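Local atomic coordinates of CalG4 (Micromonospora echinospora, PDB entry 3IA7), a protein that is probably a glycosyltransferase-like protein of the GT-B fold, built from two Rossmann-like domains. Residues 13-16 against 17-21; 141-144 against 145-149. All coordinates share one frame; numbering follows the deposited sequence.

In the fold
Both contacts are local, each within the first turns of a helix. Contact 1 (13-16 with 17-21) opens helix 15-30, the crossover between strands 6-10 and 34-39 of the seven-stranded parallel sheet. Contact 2 (141-144 with 145-149) opens helix 142-150, further along the chain, after strand 127-131 of the same sheet. The centres of contacts 1 and 2 are 22 Å apart. The nearest atoms of contacts 1 and 2 are about 7 Å apart and do not touch. Contact 1 lies closer to the centre of the folded chain, its centre about 7 Å from it against 17 Å for contact 2. A calcium ion, bound through Leu-42 and Glu-46, lies about 9 Å from the side chain of Val-18.

Contact 1. Residues 13-16 against 17-21; sequences QGHG and HVYPS
Gly-14 O takes two N-H groups at the helix start, and His-15 O takes the amide of Tyr-19 one residue on. Val-18 N reaches Gly-14 O at 2.9 Å, nearly in line with the carbonyl. His-17 N meets the same oxygen from above the carbonyl plane, with an N-H...O angle of 144°. Gly-14 is the N-cap residue; its phi of 127° would press a side chain against the preceding carbonyl.

His-15 and Tyr-19 lie side by side and point the same way. Both have CG anti to the backbone N (chi1 169° each), which carries the two rings along one side of the helix. The planes are near parallel, but the rings are slid apart and barely overlap. The close touch is His-15 CE1 on Tyr-19 CB, at 3.5 Å. Pro-20 has no amide hydrogen; its CD sits 3.4 Å from Gly-16 O, and the helix is kinked there.

His-17 ND1 is hydrogen-bonded to Asp-109 OD2, which probably fixes the ring's rotation. The turn leads from strand 6-10 into helix 15-30, which crosses over to strand 34-39. The doubly gripped Gly-14 carbonyl holds the first turn, while the proline interrupts the bonding of the next.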
loop_
_atom_site.group_PDB
_atom_site.type_symbol
_atom_site.label_atom_id
_atom_site.label_comp_id
_atom_site.label_asym_id
_atom_site.label_seq_id
_atom_site.Cartn_x
_atom_site.Cartn_y
_atom_site.Cartn_z
ATOM N N GLN A 13 4.159 -20.090 3.834
ATOM C CA GLN A 13 3.096 -19.260 4.371
ATOM C C GLN A 13 3.710 -18.327 5.435
ATOM O O GLN A 13 4.783 -18.592 5.967
ATOM C CB GLN A 13 1.915 -20.109 4.858
ATOM C CG GLN A 13 2.223 -21.017 5.944
ATOM C CD GLN A 13 0.984 -21.501 6.721
ATOM O OE1 GLN A 13 -0.223 -21.273 6.359
ATOM N NE2 GLN A 13 1.284 -22.219 7.786
ATOM N N GLY A 14 3.052 -17.228 5.732
ATOM C CA GLY A 14 3.545 -16.343 6.765
ATOM C C GLY A 14 3.646 -14.961 6.177
ATOM O O GLY A 14 4.147 -14.759 5.042
ATOM N N HIS A 15 3.154 -14.009 6.956
ATOM C CA HIS A 15 2.983 -12.671 6.504
ATOM C C HIS A 15 4.333 -12.111 6.020
ATOM O O HIS A 15 4.398 -11.417 4.994
ATOM C CB HIS A 15 2.401 -11.809 7.625
ATOM C CG HIS A 15 2.430 -10.349 7.317
ATOM N ND1 HIS A 15 1.585 -9.768 6.392
ATOM C CD2 HIS A 15 3.240 -9.359 7.763
ATOM C CE1 HIS A 15 1.852 -8.474 6.303
ATOM N NE2 HIS A 15 2.859 -8.201 7.117
ATOM N N GLY A 16 5.385 -12.394 6.794
ATOM C CA GLY A 16 6.707 -11.835 6.560
ATOM C C GLY A 16 7.348 -12.311 5.263
ATOM O O GLY A 16 8.245 -11.655 4.743
ATOM N N HIS A 17 6.893 -13.450 4.751
ATOM C CA HIS A 17 7.413 -14.030 3.520
ATOM C C HIS A 17 6.504 -13.660 2.365
ATOM O O HIS A 17 6.989 -13.313 1.284
ATOM C CB HIS A 17 7.497 -15.552 3.649
ATOM C CG HIS A 17 8.579 -15.986 4.590
ATOM N ND1 HIS A 17 9.874 -16.202 4.174
ATOM C CD2 HIS A 17 8.578 -16.157 5.932
ATOM C CE1 HIS A 17 10.625 -16.518 5.220
ATOM N NE2 HIS A 17 9.856 -16.520 6.294
ATOM N N VAL A 18 5.199 -13.642 2.616
ATOM C CA VAL A 18 4.259 -13.414 1.522
ATOM C C VAL A 18 4.203 -11.926 1.131
ATOM O O VAL A 18 4.298 -11.583 -0.057
ATOM C CB VAL A 18 2.863 -14.046 1.865
ATOM C CG1 VAL A 18 1.761 -13.588 0.931
ATOM C CG2 VAL A 18 2.957 -15.588 1.839
ATOM N N TYR A 19 4.066 -11.056 2.122
ATOM C CA TYR A 19 3.720 -9.645 1.848
ATOM C C TYR A 19 4.727 -8.895 0.956
ATOM O O TYR A 19 4.305 -8.304 -0.039
ATOM C CB TYR A 19 3.338 -8.864 3.121
ATOM C CG TYR A 19 3.248 -7.351 2.866
ATOM C CD1 TYR A 19 2.047 -6.761 2.420
ATOM C CD2 TYR A 19 4.377 -6.509 3.054
ATOM C CE1 TYR A 19 1.956 -5.365 2.174
ATOM C CE2 TYR A 19 4.292 -5.108 2.816
ATOM C CZ TYR A 19 3.083 -4.552 2.376
ATOM O OH TYR A 19 3.003 -3.182 2.127
ATOM N N PRO A 20 6.034 -8.976 1.257
ATOM C CA PRO A 20 6.992 -8.259 0.416
ATOM C C PRO A 20 6.969 -8.680 -1.088
ATOM O O PRO A 20 7.208 -7.848 -1.936
ATOM C CB PRO A 20 8.340 -8.604 1.059
ATOM C CG PRO A 20 8.008 -8.967 2.477
ATOM C CD PRO A 20 6.714 -9.702 2.352
ATOM N N SER A 21 6.611 -9.918 -1.372
ATOM C CA SER A 21 6.548 -10.521 -2.748
ATOM C C SER A 21 5.374 -9.955 -3.547
ATOM O O SER A 21 5.396 -9.985 -4.769
ATOM C CB SER A 21 6.343 -12.067 -2.676
ATOM O OG SER A 21 4.972 -12.516 -2.327
#

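Contact 2. Residues 141-144 against 145-149; sequences SLFK and ELWKS
Ser-141, the N-cap residue, and Glu-145 meet twice: by a backbone bond and through a water. Glu-145 N donates to Ser-141 O at 3.1 Å. The water accepts from Ser-141 N and donates to Glu-145 OE2 at 2.7 Å. The glutamate chain is bent at chi2 (-51°), which folds the carboxylate back toward the start of the helix. Lys-148 NZ forms a salt bridge to the same OE2, on its syn side but 33° out of the carboxylate plane. One carboxylate oxygen therefore joins the helix start to the next turn.

Leu-142 and Leu-146 follow. Their side chains cross at a slant, with Leu-142 CD1 on Leu-146 CG at 3.9 Å. Their backbones are joined by the bond from Leu-146 N to Leu-142 O.

Phe-143 meets Trp-147 most closely through its CB. CB lies over the face of the indole six-membered ring, 4.0 Å from the centroid, in a CH-pi contact. The two rings are oblique, with planes at 34°. Phe-143 O also lies over one indole face, offset toward the rim, while accepting a nearly straight bond from Trp-147 N at 2.9 Å.

Lys-144 O accepts from Lys-148 N, and Lys-148 CB and CE both pass close to that oxygen, CB at 3.1 Å. The Lys-144 chain is extended beyond CG, and its NZ makes a salt bridge to Asp-183.

That bridge links helix 142-150 to the region just past helix 178-182. Trp-147 meets His-154 edge-to-face and touches Gln-152 and Pro-155, in the loop leading to helix 159-170. At the other end, Ser-141 and Leu-142 pack on Ala-136 and Phe-134 of the loop that follows strand 127-131.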
loop_
_atom_site.group_PDB
_atom_site.type_symbol
_atom_site.label_atom_id
_atom_site.label_comp_id
_atom_site.label_asym_id
_atom_site.label_seq_id
_atom_site.Cartn_x
_atom_site.Cartn_y
_atom_site.Cartn_z
ATOM N N SER A 141 26.606 -14.193 5.622
ATOM C CA SER A 141 25.414 -14.991 5.636
ATOM C C SER A 141 24.824 -14.820 7.033
ATOM O O SER A 141 25.444 -15.176 8.027
ATOM C CB SER A 141 25.720 -16.464 5.332
ATOM O OG SER A 141 24.511 -17.211 5.498
ATOM N N LEU A 142 23.646 -14.219 7.106
ATOM C CA LEU A 142 23.009 -14.009 8.408
ATOM C C LEU A 142 22.824 -15.351 9.133
ATOM O O LEU A 142 23.106 -15.450 10.326
ATOM C CB LEU A 142 21.658 -13.312 8.244
ATOM C CG LEU A 142 20.710 -13.341 9.429
ATOM C CD1 LEU A 142 21.361 -12.632 10.639
ATOM C CD2 LEU A 142 19.385 -12.734 9.035
ATOM N N PHE A 143 22.342 -16.365 8.411
ATOM C CA PHE A 143 22.101 -17.665 9.031
ATOM C C PHE A 143 23.369 -18.302 9.632
ATOM O O PHE A 143 23.377 -18.775 10.783
ATOM C CB PHE A 143 21.426 -18.587 8.027
ATOM C CG PHE A 143 19.978 -18.237 7.798
ATOM C CD1 PHE A 143 19.030 -18.496 8.780
ATOM C CD2 PHE A 143 19.568 -17.635 6.606
ATOM C CE1 PHE A 143 17.692 -18.174 8.579
ATOM C CE2 PHE A 143 18.231 -17.317 6.393
ATOM C CZ PHE A 143 17.295 -17.588 7.389
ATOM N N LYS A 144 24.461 -18.246 8.886
ATOM C CA LYS A 144 25.709 -18.747 9.414
ATOM C C LYS A 144 26.069 -17.978 10.704
ATOM O O LYS A 144 26.588 -18.561 11.636
ATOM C CB LYS A 144 26.799 -18.618 8.369
ATOM C CG LYS A 144 26.666 -19.635 7.268
ATOM C CD LYS A 144 27.815 -19.568 6.273
ATOM C CE LYS A 144 27.585 -20.714 5.257
ATOM N NZ LYS A 144 28.711 -20.784 4.317
ATOM N N GLU A 145 25.780 -16.673 10.767
ATOM C CA GLU A 145 26.117 -15.886 11.974
ATOM C C GLU A 145 25.216 -16.277 13.147
ATOM O O GLU A 145 25.666 -16.294 14.293
ATOM C CB GLU A 145 26.038 -14.359 11.736
ATOM C CG GLU A 145 27.034 -13.795 10.716
ATOM C CD GLU A 145 28.477 -14.224 10.973
ATOM O OE1 GLU A 145 29.083 -13.730 11.946
ATOM O OE2 GLU A 145 29.018 -15.052 10.205
ATOM N N LEU A 146 23.958 -16.584 12.860
ATOM C CA LEU A 146 23.014 -17.006 13.889
ATOM C C LEU A 146 23.369 -18.384 14.495
ATOM O O LEU A 146 23.474 -18.532 15.730
ATOM C CB LEU A 146 21.594 -17.036 13.341
ATOM C CG LEU A 146 21.028 -15.621 13.106
ATOM C CD1 LEU A 146 19.627 -15.780 12.535
ATOM C CD2 LEU A 146 21.063 -14.779 14.429
ATOM N N TRP A 147 23.561 -19.373 13.618
ATOM C CA TRP A 147 24.023 -20.703 14.036
ATOM C C TRP A 147 25.294 -20.549 14.865
ATOM O O TRP A 147 25.444 -21.145 15.949
ATOM C CB TRP A 147 24.216 -21.614 12.806
ATOM C CG TRP A 147 22.938 -21.900 12.083
ATOM C CD1 TRP A 147 21.706 -22.031 12.645
ATOM C CD2 TRP A 147 22.745 -22.085 10.652
ATOM N NE1 TRP A 147 20.757 -22.273 11.666
ATOM C CE2 TRP A 147 21.369 -22.320 10.441
ATOM C CE3 TRP A 147 23.602 -22.078 9.544
ATOM C CZ2 TRP A 147 20.809 -22.528 9.154
ATOM C CZ3 TRP A 147 23.047 -22.298 8.251
ATOM C CH2 TRP A 147 21.652 -22.505 8.082
ATOM N N LYS A 148 26.220 -19.740 14.360
ATOM C CA LYS A 148 27.479 -19.509 15.026
ATOM C C LYS A 148 27.267 -18.959 16.461
ATOM O O LYS A 148 27.871 -19.452 17.440
ATOM C CB LYS A 148 28.315 -18.525 14.195
ATOM C CG LYS A 148 29.846 -18.641 14.325
ATOM C CD LYS A 148 30.581 -17.966 13.132
ATOM C CE LYS A 148 29.928 -18.365 11.761
ATOM N NZ LYS A 148 30.599 -17.811 10.510
ATOM N N SER A 149 26.415 -17.941 16.562
ATOM C CA SER A 149 26.114 -17.267 17.823
ATOM C C SER A 149 25.337 -18.180 18.765
ATOM O O SER A 149 25.491 -18.076 19.970
ATOM C CB SER A 149 25.341 -15.961 17.576
ATOM O OG SER A 149 24.057 -16.218 16.997
HETATM O O HOH W 1 28.556 -14.543 7.610
#